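Local coordinates for protein extracellular ligand-binding receptor (Desulfitobacterium hafniense, PDB 4Q6B) that binds leucine between its two lobes and probably hands it to an amino-acid ABC transporter, at residues Q35-N38 against G42-G45; E128-L133 against N156-A161. All coordinates share one frame; numbering follows the deposited sequence.

Contact 1: residues Q35-N38 against G42-G45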
ATOM      1  N   GLN A  35      -2.435  11.145 -19.132  0.50 21.16           N
ATOM      2  CA  GLN A  35      -3.296  11.912 -20.047  0.50 22.17           C
ATOM      3  C   GLN A  35      -3.492  13.322 -19.500  0.50 20.96           C
ATOM      4  O   GLN A  35      -3.472  14.320 -20.241  0.50 24.08           O
ATOM      5  CB  GLN A  35      -4.710  11.298 -20.185  0.50 28.34           C
ATOM      6  CG  GLN A  35      -4.831   9.884 -20.754  0.50 32.34           C
ATOM      7  CD  GLN A  35      -4.620   9.781 -22.263  0.50 37.37           C
ATOM      8  OE1 GLN A  35      -4.665   8.674 -22.824  0.50 38.81           O
ATOM      9  NE2 GLN A  35      -4.395  10.924 -22.930  0.50 38.98           N
ATOM     10  N   GLU A  36      -3.632  13.406 -18.181  1.00 21.59           N
ATOM     11  CA  GLU A  36      -3.819  14.713 -17.541  1.00 24.23           C
ATOM     12  C   GLU A  36      -2.545  15.563 -17.696  1.00 18.74           C
ATOM     13  O   GLU A  36      -2.628  16.741 -18.011  1.00 21.84           O
ATOM     14  CB  GLU A  36      -4.182  14.514 -16.050  1.00 25.60           C
ATOM     15  CG  GLU A  36      -4.271  15.805 -15.238  1.00 32.58           C
ATOM     16  CD  GLU A  36      -5.350  16.768 -15.730  1.00 42.43           C
ATOM     17  OE1 GLU A  36      -5.165  17.994 -15.553  1.00 47.21           O
ATOM     18  OE2 GLU A  36      -6.379  16.314 -16.285  1.00 44.93           O
ATOM     19  N   ILE A  37      -1.385  14.940 -17.514  1.00 19.72           N
ATOM     20  CA  ILE A  37      -0.093  15.654 -17.576  1.00 19.43           C
ATOM     21  C   ILE A  37       0.112  16.181 -18.998  1.00 19.92           C
ATOM     22  O   ILE A  37       0.428  17.358 -19.211  1.00 20.32           O
ATOM     23  CB  ILE A  37       1.062  14.745 -17.189  1.00 18.23           C
ATOM     24  CG1 ILE A  37       1.032  14.426 -15.674  1.00 20.67           C
ATOM     25  CG2 ILE A  37       2.419  15.363 -17.611  1.00 17.26           C
ATOM     26  CD1 ILE A  37       1.063  15.675 -14.812  1.00 20.94           C
ATOM     27  N   ASN A  38      -0.088  15.307 -19.986  1.00 20.29           N
ATOM     28  CA  ASN A  38      -0.031  15.770 -21.393  1.00 19.96           C
ATOM     29  C   ASN A  38      -1.063  16.834 -21.821  1.00 21.99           C
ATOM     30  O   ASN A  38      -0.760  17.766 -22.612  1.00 23.98           O
ATOM     31  CB  ASN A  38      -0.027  14.542 -22.311  1.00 19.69           C
ATOM     32  CG  ASN A  38       1.290  13.725 -22.166  1.00 22.22           C
ATOM     33  OD1 ASN A  38       2.334  14.289 -21.799  1.00 23.86           O
ATOM     34  ND2 ASN A  38       1.231  12.407 -22.408  1.00 20.75           N
ATOM     35  N   GLY A  42       2.512  18.597 -20.783  1.00 21.51           N
ATOM     36  CA  GLY A  42       3.619  17.653 -20.651  1.00 25.54           C
ATOM     37  C   GLY A  42       4.586  18.086 -19.561  1.00 28.16           C
ATOM     38  O   GLY A  42       4.229  18.850 -18.639  1.00 25.11           O
ATOM     39  N   VAL A  43       5.822  17.629 -19.698  1.00 26.07           N
ATOM     40  CA  VAL A  43       6.885  17.924 -18.745  1.00 28.91           C
ATOM     41  C   VAL A  43       8.007  18.647 -19.510  1.00 24.22           C
ATOM     42  O   VAL A  43       8.604  18.069 -20.462  1.00 24.13           O
ATOM     43  CB  VAL A  43       7.459  16.625 -18.132  1.00 24.80           C
ATOM     44  CG1 VAL A  43       8.574  16.942 -17.132  1.00 22.83           C
ATOM     45  CG2 VAL A  43       6.359  15.818 -17.447  1.00 25.55           C
ATOM     46  N   GLN A  44       8.277  19.898 -19.122  1.00 23.47           N
ATOM     47  CA  GLN A  44       9.229  20.749 -19.828  1.00 27.84           C
ATOM     48  C   GLN A  44       8.942  20.715 -21.332  1.00 29.79           C
ATOM     49  O   GLN A  44       9.860  20.627 -22.159  1.00 32.03           O
ATOM     50  CB  GLN A  44      10.684  20.355 -19.516  1.00 30.25           C
ATOM     51  CG  GLN A  44      11.006  20.368 -18.009  1.00 29.46           C
ATOM     52  CD  GLN A  44      12.486  20.157 -17.679  1.00 30.43           C
ATOM     53  OE1 GLN A  44      13.369  20.317 -18.539  1.00 30.71           O
ATOM     54  NE2 GLN A  44      12.765  19.819 -16.422  1.00 29.18           N
ATOM     55  N   GLY A  45       7.654  20.775 -21.675  1.00 28.05           N
ATOM     56  CA  GLY A  45       7.245  20.833 -23.065  1.00 30.65           C
ATOM     57  C   GLY A  45       7.345  19.512 -23.815  1.00 32.94           C
ATOM     58  O   GLY A  45       7.088  19.490 -25.026  1.00 34.96           O
TER
HETATM   59  O   HOH W   1       1.714  19.202 -17.428  1.00 28.41           O

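Contact 2: residues E128-L133 against N156-A161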
ATOM      1  N   GLU A 128       2.575   2.440  10.128  1.00 13.60           N
ATOM      2  CA  GLU A 128       1.593   3.538  10.256  1.00 12.72           C
ATOM      3  C   GLU A 128       0.140   3.043  10.247  1.00 14.01           C
ATOM      4  O   GLU A 128      -0.708   3.540  10.992  1.00 16.18           O
ATOM      5  CB  GLU A 128       1.821   4.546   9.125  1.00 22.26           C
ATOM      6  CG  GLU A 128       0.893   5.728   9.205  1.00 27.67           C
ATOM      7  CD  GLU A 128       0.978   6.472  10.560  1.00 39.76           C
ATOM      8  OE1 GLU A 128       2.049   6.425  11.224  1.00 48.08           O
ATOM      9  OE2 GLU A 128      -0.036   7.104  10.952  1.00 36.04           O
ATOM     10  N   ILE A 129      -0.130   2.016   9.440  1.00 15.68           N
ATOM     11  CA  ILE A 129      -1.434   1.378   9.401  1.00 16.79           C
ATOM     12  C   ILE A 129      -1.740   0.767  10.772  1.00 15.29           C
ATOM     13  O   ILE A 129      -2.827   0.983  11.325  1.00 15.67           O
ATOM     14  CB  ILE A 129      -1.414   0.293   8.296  1.00 17.12           C
ATOM     15  CG1 ILE A 129      -1.499   0.993   6.935  1.00 19.09           C
ATOM     16  CG2 ILE A 129      -2.528  -0.736   8.470  1.00 21.87           C
ATOM     17  CD1 ILE A 129      -1.003   0.079   5.751  1.00 21.78           C
ATOM     18  N   ALA A 130      -0.759   0.057  11.337  1.00 13.56           N
ATOM     19  CA  ALA A 130      -0.916  -0.563  12.682  1.00 16.07           C
ATOM     20  C   ALA A 130      -1.205   0.486  13.748  1.00 16.57           C
ATOM     21  O   ALA A 130      -2.077   0.291  14.582  1.00 15.37           O
ATOM     22  CB  ALA A 130       0.345  -1.391  13.069  1.00 16.92           C
ATOM     23  N   ARG A 131      -0.490   1.605  13.694  0.50 14.54           N
ATOM     24  CA  ARG A 131      -0.637   2.684  14.668  0.50 14.76           C
ATOM     25  C   ARG A 131      -2.062   3.256  14.646  0.50 16.46           C
ATOM     26  O   ARG A 131      -2.679   3.463  15.695  0.50 15.45           O
ATOM     27  CB  ARG A 131       0.390   3.773  14.362  0.50 14.95           C
ATOM     28  CG  ARG A 131       0.455   4.874  15.392  0.50 18.20           C
ATOM     29  CD  ARG A 131       1.728   5.710  15.181  0.50 20.82           C
ATOM     30  NE  ARG A 131       1.613   6.680  14.089  0.50 23.14           N
ATOM     31  CZ  ARG A 131       1.926   7.973  14.197  0.50 18.77           C
ATOM     32  NH1 ARG A 131       1.792   8.773  13.153  0.50 17.37           N
ATOM     33  NH2 ARG A 131       2.366   8.459  15.344  0.50 21.88           N
ATOM     34  N   GLN A 132      -2.610   3.477  13.449  1.00 14.91           N
ATOM     35  CA  GLN A 132      -3.938   4.077  13.352  1.00 14.87           C
ATOM     36  C   GLN A 132      -4.981   3.070  13.732  1.00 14.55           C
ATOM     37  O   GLN A 132      -6.006   3.451  14.306  1.00 17.38           O
ATOM     38  CB  GLN A 132      -4.212   4.556  11.917  1.00 17.28           C
ATOM     39  CG  GLN A 132      -3.249   5.581  11.457  1.00 20.38           C
ATOM     40  CD  GLN A 132      -3.597   6.939  11.982  1.00 32.16           C
ATOM     41  OE1 GLN A 132      -4.674   7.141  12.551  1.00 37.24           O
ATOM     42  NE2 GLN A 132      -2.691   7.887  11.799  1.00 34.80           N
ATOM     43  N   LEU A 133      -4.746   1.788  13.391  1.00 13.28           N
ATOM     44  CA  LEU A 133      -5.713   0.741  13.788  1.00 14.80           C
ATOM     45  C   LEU A 133      -5.794   0.604  15.298  1.00 16.40           C
ATOM     46  O   LEU A 133      -6.917   0.452  15.850  1.00 17.81           O
ATOM     47  CB  LEU A 133      -5.413  -0.641  13.167  1.00 13.80           C
ATOM     48  CG  LEU A 133      -5.753  -0.774  11.692  1.00 15.94           C
ATOM     49  CD1 LEU A 133      -5.031  -2.009  11.153  1.00 17.97           C
ATOM     50  CD2 LEU A 133      -7.266  -0.867  11.482  1.00 16.27           C
ATOM     51  N   ASN A 156       5.713 -11.289  11.127  1.00 27.93           N
ATOM     52  CA  ASN A 156       6.217 -10.972  12.452  1.00 31.91           C
ATOM     53  C   ASN A 156       6.297  -9.458  12.601  1.00 38.27           C
ATOM     54  O   ASN A 156       5.974  -8.912  13.668  1.00 33.62           O
ATOM     55  CB  ASN A 156       7.581 -11.617  12.688  1.00 31.62           C
ATOM     56  CG  ASN A 156       7.472 -13.093  13.065  1.00 39.02           C
ATOM     57  OD1 ASN A 156       7.566 -13.978  12.210  1.00 41.76           O
ATOM     58  ND2 ASN A 156       7.284 -13.361  14.360  1.00 39.41           N
ATOM     59  N   GLY A 157       6.679  -8.792  11.511  1.00 35.43           N
ATOM     60  CA  GLY A 157       6.799  -7.345  11.484  1.00 36.06           C
ATOM     61  C   GLY A 157       5.532  -6.586  11.825  1.00 38.15           C
ATOM     62  O   GLY A 157       5.544  -5.708  12.717  1.00 38.49           O
ATOM     63  N   LEU A 158       4.445  -6.889  11.111  1.00 31.79           N
ATOM     64  CA  LEU A 158       3.161  -6.211  11.314  1.00 31.56           C
ATOM     65  C   LEU A 158       2.531  -6.594  12.656  1.00 27.81           C
ATOM     66  O   LEU A 158       1.893  -5.749  13.306  1.00 25.91           O
ATOM     67  CB  LEU A 158       2.194  -6.509  10.156  1.00 33.49           C
ATOM     68  CG  LEU A 158       0.755  -5.995  10.270  1.00 34.84           C
ATOM     69  CD1 LEU A 158       0.715  -4.505  10.427  1.00 32.79           C
ATOM     70  CD2 LEU A 158       0.008  -6.383   9.044  1.00 31.13           C
ATOM     71  N   ALA A 159       2.714  -7.859  13.061  1.00 25.92           N
ATOM     72  CA  ALA A 159       2.248  -8.361  14.356  1.00 27.41           C
ATOM     73  C   ALA A 159       2.920  -7.627  15.515  1.00 26.66           C
ATOM     74  O   ALA A 159       2.219  -7.210  16.456  1.00 26.98           O
ATOM     75  CB  ALA A 159       2.467  -9.926  14.495  1.00 24.64           C
ATOM     76  N   ASN A 160       4.259  -7.493  15.461  0.91 20.71           N
ATOM     77  CA  ASN A 160       4.977  -6.803  16.531  0.91 17.25           C
ATOM     78  C   ASN A 160       4.643  -5.306  16.581  0.91 20.05           C
ATOM     79  O   ASN A 160       4.498  -4.758  17.675  0.91 23.81           O
ATOM     80  CB  ASN A 160       6.486  -6.989  16.417  0.91 25.03           C
ATOM     81  CG  ASN A 160       6.907  -8.409  16.682  0.91 27.61           C
ATOM     82  OD1 ASN A 160       6.185  -9.177  17.316  0.91 30.97           O
ATOM     83  ND2 ASN A 160       8.082  -8.770  16.197  0.91 33.95           N
ATOM     84  N   ALA A 161       4.564  -4.664  15.414  1.00 22.42           N
ATOM     85  CA  ALA A 161       4.058  -3.270  15.347  1.00 23.57           C
ATOM     86  C   ALA A 161       2.668  -3.103  15.974  1.00 21.39           C
ATOM     87  O   ALA A 161       2.431  -2.208  16.813  1.00 22.04           O
ATOM     88  CB  ALA A 161       4.056  -2.745  13.903  1.00 22.19           C
TER

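Contact 1: residues Q35-N38 against G42-G45
Ile37 and Gly42 meet in a backbone turn that closes the C-terminal end of helix 26-39, within the beta-alpha-beta crossover from strand 10-17 to strand 47-54. Gly42 N donates to Ile37 O over 2.9 Å. The N-H...O angle is 155°, and the donor stands well out of the carbonyl plane. This is a 6→1 bond, as in a Schellman motif, and it turns the chain back on the last helical turn. A water donates to the same Ile37 O at 2.9 Å and also to Gly42 O at 2.8 Å, so two donors grip the helical carbonyl and the water bridges the turn. Gly42 takes up a positive phi (77°), a conformation that favours glycine.

Beside the polar turn lies a small apolar contact. Ile37 keeps CG1 beside its backbone N (chi1 -71°), which leaves CG2 opposite that N and sends this methyl branch across to Val43, where it meets CG2 at 4.0 Å. Asn38 OD1 comes to 3.8 Å of Gly42 CA and is hydrogen-bonded by the amide of Leu48, which ties the helix end to strand 47-54. Helix 284-301 covers the apolar patch, packing Ile294 and Ala297 on Ile37 and Glu301 on Val43; Glu301 also accepts a hydrogen bond from Gln44 N through OE2.

Contact 2: residues E128-L133 against N156-A161
Ala130 packs against Ala161 and Leu158 where helix 126-139 lies beside helix 153-168 in the lobe built on the mixed sheet. The tight part is a methyl contact, Ala130 CB to Ala161 CB at 4.0 Å; these small residues let the backbones come as near as 6.3 Å between Ala130 CA and Ala161 CA. Leu158 completes it from one turn earlier: with CG anti to its backbone N (chi1 174°), the side chain reaches over to set CD1 4.1 Å from Ala130 CB. Phe202 of strand 200-204 touches both Leu158 and Leu133.

Ala130 is buried, whereas Leu158 is partly exposed and has a bound 1,2-ethanediol about 3 Å from its side chain, on the looser side. Within helix 126-139, and apart from the interface, Glu128 OE1 takes Arg131 NE at 2.9 Å in a salt bridge, from the syn side but 26° out of the carboxylate plane. Gln132 NE2 holds Glu128 OE2, which probably helps favour the charged carboxylate. Between the helices the contact is purely apolar, resting on van der Waals contact of two alanine methyls and one leucine methyl over a small area, with the charged groups turned away from the interface.

From the N terminus, contact 1 comes first and closes a short local loop between helix 26-39 and strand 47-54, in the lobe of the five-stranded parallel sheet. Contact 2 opens much later and closes a longer loop, in which helix 126-139 leads through strand 144-149 to helix 153-168 in the lobe of the mixed sheet. The two follow in series, neither nesting nor crossing. The centres of contact 1 and contact 2 lie about 38 Å apart, on opposite sides of the chain's centre. Each ties together parts of its own lobe in this two-lobed, leucine-binding-protein fold, whose bound leucine sits between the lobes.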